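Local structure of hypothetical protein (Ruminococcus gnavus, 4QAN) at residues A[240-248]-A[343-351]. The protein is of unknown function but has a cystatin-like fold, as a divergent member of the NTF2-like superfamily, and binds magnesium. Sequence-based numbering, arbitrary orientation.
Sequences ALAFATTES and CRQEDGWQI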
loop_
_atom_site.group_PDB
_atom_site.type_symbol
_atom_site.label_atom_id
_atom_site.label_comp_id
_atom_site.label_asym_id
_atom_site.label_seq_id
_atom_site.Cartn_x
_atom_site.Cartn_y
_atom_site.Cartn_z
ATOM N N ALA A 240 1.039 8.200 -11.972
ATOM C CA ALA A 240 2.211 7.345 -12.050
ATOM C C ALA A 240 1.826 5.864 -11.938
ATOM O O ALA A 240 2.363 5.022 -12.680
ATOM C CB ALA A 240 3.221 7.718 -10.990
ATOM N N LEU A 241 0.895 5.541 -11.039
ATOM C CA LEU A 241 0.483 4.141 -10.885
ATOM C C LEU A 241 -0.349 3.682 -12.084
ATOM O O LEU A 241 -0.142 2.578 -12.588
ATOM C CB LEU A 241 -0.313 3.942 -9.612
ATOM C CG LEU A 241 0.449 4.218 -8.319
ATOM C CD1 LEU A 241 -0.542 4.326 -7.168
ATOM C CD2 LEU A 241 1.509 3.171 -8.028
ATOM N N ALA A 242 -1.261 4.545 -12.549
ATOM C CA ALA A 242 -2.044 4.296 -13.772
ATOM C C ALA A 242 -1.220 3.813 -14.978
ATOM O O ALA A 242 -1.709 3.017 -15.775
ATOM C CB ALA A 242 -2.825 5.536 -14.164
ATOM N N PHE A 243 0.007 4.300 -15.128
ATOM C CA PHE A 243 0.890 3.878 -16.258
ATOM C C PHE A 243 1.278 2.407 -16.245
ATOM O O PHE A 243 1.690 1.861 -17.277
ATOM C CB PHE A 243 2.161 4.743 -16.336
ATOM C CG PHE A 243 1.946 6.078 -17.006
ATOM C CD1 PHE A 243 1.548 6.144 -18.332
ATOM C CD2 PHE A 243 2.126 7.261 -16.310
ATOM C CE1 PHE A 243 1.325 7.371 -18.952
ATOM C CE2 PHE A 243 1.931 8.486 -16.925
ATOM C CZ PHE A 243 1.519 8.542 -18.242
ATOM N N ALA A 244 1.193 1.764 -15.086
ATOM C CA ALA A 244 1.441 0.321 -14.992
ATOM C C ALA A 244 0.174 -0.484 -14.675
ATOM O O ALA A 244 0.248 -1.667 -14.393
ATOM C CB ALA A 244 2.501 0.056 -13.947
ATOM N N THR A 245 -0.985 0.151 -14.735
ATOM C CA THR A 245 -2.241 -0.552 -14.498
ATOM C C THR A 245 -2.658 -1.249 -15.794
ATOM O O THR A 245 -3.106 -0.612 -16.725
ATOM C CB THR A 245 -3.309 0.430 -14.011
ATOM O OG1 THR A 245 -2.812 1.101 -12.841
ATOM C CG2 THR A 245 -4.617 -0.300 -13.688
ATOM N N THR A 246 -2.475 -2.557 -15.863
ATOM C CA THR A 246 -2.661 -3.283 -17.121
ATOM C C THR A 246 -4.089 -3.704 -17.396
ATOM O O THR A 246 -4.412 -4.016 -18.531
ATOM C CB THR A 246 -1.831 -4.562 -17.158
ATOM O OG1 THR A 246 -2.170 -5.365 -16.023
ATOM C CG2 THR A 246 -0.324 -4.226 -17.189
ATOM N N GLU A 247 -4.945 -3.738 -16.382
ATOM C CA GLU A 247 -6.350 -4.052 -16.620
ATOM C C GLU A 247 -7.272 -3.116 -15.883
ATOM O O GLU A 247 -6.927 -2.588 -14.832
ATOM C CB GLU A 247 -6.669 -5.484 -16.192
ATOM C CG GLU A 247 -5.883 -6.565 -16.919
ATOM C CD GLU A 247 -6.232 -6.688 -18.397
ATOM O OE1 GLU A 247 -7.234 -6.078 -18.843
ATOM O OE2 GLU A 247 -5.495 -7.403 -19.118
ATOM N N SER A 248 -8.445 -2.911 -16.471
ATOM C CA SER A 248 -9.584 -2.323 -15.797
ATOM C C SER A 248 -10.495 -3.463 -15.334
ATOM O O SER A 248 -10.235 -4.643 -15.619
ATOM C CB SER A 248 -10.333 -1.397 -16.745
ATOM O OG SER A 248 -11.354 -0.690 -16.068
ATOM N N CYS A 343 5.053 -2.831 -22.013
ATOM C CA CYS A 343 4.147 -3.687 -22.771
ATOM C C CYS A 343 3.160 -2.870 -23.614
ATOM O O CYS A 343 2.625 -1.841 -23.178
ATOM C CB CYS A 343 3.390 -4.657 -21.856
ATOM S SG CYS A 343 2.394 -3.839 -20.586
ATOM N N ARG A 344 2.932 -3.375 -24.821
ATOM C CA ARG A 344 2.109 -2.738 -25.841
ATOM C C ARG A 344 0.688 -3.212 -25.676
ATOM O O ARG A 344 0.420 -4.384 -25.834
ATOM C CB ARG A 344 2.640 -3.141 -27.225
ATOM C CG ARG A 344 1.997 -2.509 -28.460
ATOM C CD ARG A 344 2.760 -2.994 -29.693
ATOM N NE ARG A 344 2.140 -2.675 -30.982
ATOM C CZ ARG A 344 2.223 -1.503 -31.618
ATOM N NH1 ARG A 344 2.881 -0.474 -31.091
ATOM N NH2 ARG A 344 1.620 -1.351 -32.792
ATOM N N GLN A 345 -0.210 -2.301 -25.329
ATOM C CA GLN A 345 -1.636 -2.578 -25.297
ATOM C C GLN A 345 -2.220 -2.137 -26.634
ATOM O O GLN A 345 -1.471 -1.814 -27.565
ATOM C CB GLN A 345 -2.289 -1.807 -24.157
ATOM C CG GLN A 345 -1.564 -1.932 -22.823
ATOM C CD GLN A 345 -1.588 -3.337 -22.235
ATOM O OE1 GLN A 345 -0.773 -3.663 -21.374
ATOM N NE2 GLN A 345 -2.525 -4.166 -22.682
ATOM N N GLU A 346 -3.546 -2.124 -26.735
ATOM C CA GLU A 346 -4.212 -1.713 -27.973
ATOM C C GLU A 346 -3.955 -0.250 -28.321
ATOM O O GLU A 346 -3.570 0.062 -29.449
ATOM C CB GLU A 346 -5.724 -1.952 -27.894
ATOM C CG GLU A 346 -6.198 -3.178 -28.659
ATOM C CD GLU A 346 -7.631 -3.044 -29.137
ATOM O OE1 GLU A 346 -7.960 -2.012 -29.767
ATOM O OE2 GLU A 346 -8.428 -3.974 -28.893
ATOM N N ASP A 347 -4.169 0.634 -27.350
ATOM C CA ASP A 347 -3.999 2.082 -27.554
ATOM C C ASP A 347 -2.520 2.431 -27.722
ATOM O O ASP A 347 -2.152 3.236 -28.576
ATOM C CB ASP A 347 -4.554 2.891 -26.373
ATOM C CG ASP A 347 -5.759 2.243 -25.723
ATOM O OD1 ASP A 347 -6.886 2.442 -26.223
ATOM O OD2 ASP A 347 -5.570 1.535 -24.705
ATOM N N GLY A 348 -1.681 1.823 -26.890
ATOM C CA GLY A 348 -0.269 2.146 -26.862
ATOM C C GLY A 348 0.440 1.441 -25.725
ATOM O O GLY A 348 -0.011 0.389 -25.256
ATOM N N TRP A 349 1.533 2.046 -25.268
ATOM C CA TRP A 349 2.459 1.412 -24.343
ATOM C C TRP A 349 2.251 1.783 -22.892
ATOM O O TRP A 349 1.922 2.926 -22.572
ATOM C CB TRP A 349 3.892 1.744 -24.729
ATOM C CG TRP A 349 4.211 1.234 -26.043
ATOM C CD1 TRP A 349 3.889 1.802 -27.230
ATOM C CD2 TRP A 349 4.895 0.019 -26.344
ATOM N NE1 TRP A 349 4.339 1.028 -28.257
ATOM C CE2 TRP A 349 4.959 -0.078 -27.744
ATOM C CE3 TRP A 349 5.465 -0.997 -25.564
ATOM C CZ2 TRP A 349 5.574 -1.152 -28.393
ATOM C CZ3 TRP A 349 6.077 -2.057 -26.197
ATOM C CH2 TRP A 349 6.129 -2.130 -27.604
ATOM N N GLN A 350 2.485 0.792 -22.028
ATOM C CA GLN A 350 2.448 0.931 -20.567
ATOM C C GLN A 350 3.697 0.359 -19.938
ATOM O O GLN A 350 4.472 -0.371 -20.584
ATOM C CB GLN A 350 1.257 0.175 -20.006
ATOM C CG GLN A 350 -0.077 0.801 -20.364
ATOM C CD GLN A 350 -1.225 0.164 -19.602
ATOM O OE1 GLN A 350 -1.679 -0.932 -19.943
ATOM N NE2 GLN A 350 -1.707 0.847 -18.569
ATOM N N ILE A 351 3.885 0.676 -18.664
ATOM C CA ILE A 351 4.995 0.127 -17.903
ATOM C C ILE A 351 4.562 -1.225 -17.351
ATOM O O ILE A 351 3.549 -1.314 -16.688
ATOM C CB ILE A 351 5.439 1.058 -16.778
ATOM C CG1 ILE A 351 6.003 2.362 -17.354
ATOM C CG2 ILE A 351 6.492 0.385 -15.898
ATOM C CD1 ILE A 351 6.211 3.469 -16.312
#
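The side-chain nitrogen NE2 of Gln350 is gripped by two backbone carbonyls: it donates to Thr245 O at 2.7 Å, and its second partner is Ile216 O, in the segment leading to helix 221-234. The contact thus ties the type I turn from Ala242 to Thr245 to a beta hairpin of the cystatin-like domain, whose strands 334-344 and 349-353 pair antiparallel. Glutamine suits this place because its chain, extended beyond CG (chi2 -170°), carries the amide past Phe243 O to the turn, where it meets Thr245 O from above the carbonyl plane, 51° out of it. With an alanine here, the carbonyls of Thr245 and Ile216 would probably lose the donor they share, and a gap would be likely to open beside Thr246. One residue on, Ile351 N donates to Phe243 O at 2.9 Å, so the strand edge facing away from Cys343 is bonded to the turn. Ala244 CA lies 3.2 Å from Ile351 O in a CA-H...O contact, and its methyl CB is equally near, a closeness that suits a short side chain. Ile351 adds an apolar surface: its CD1 lies 4.2 Å from Phe243 CB, and the two side chains share Phe228 of helix 221-234, while Tyr263 of helix 254-275 touches both Ile351 and Ala244. Farther along, the methyl CG2 of Thr246 approaches Cys343 SG to 4.4 Å and Gln345 OE1 to 4.2 Å.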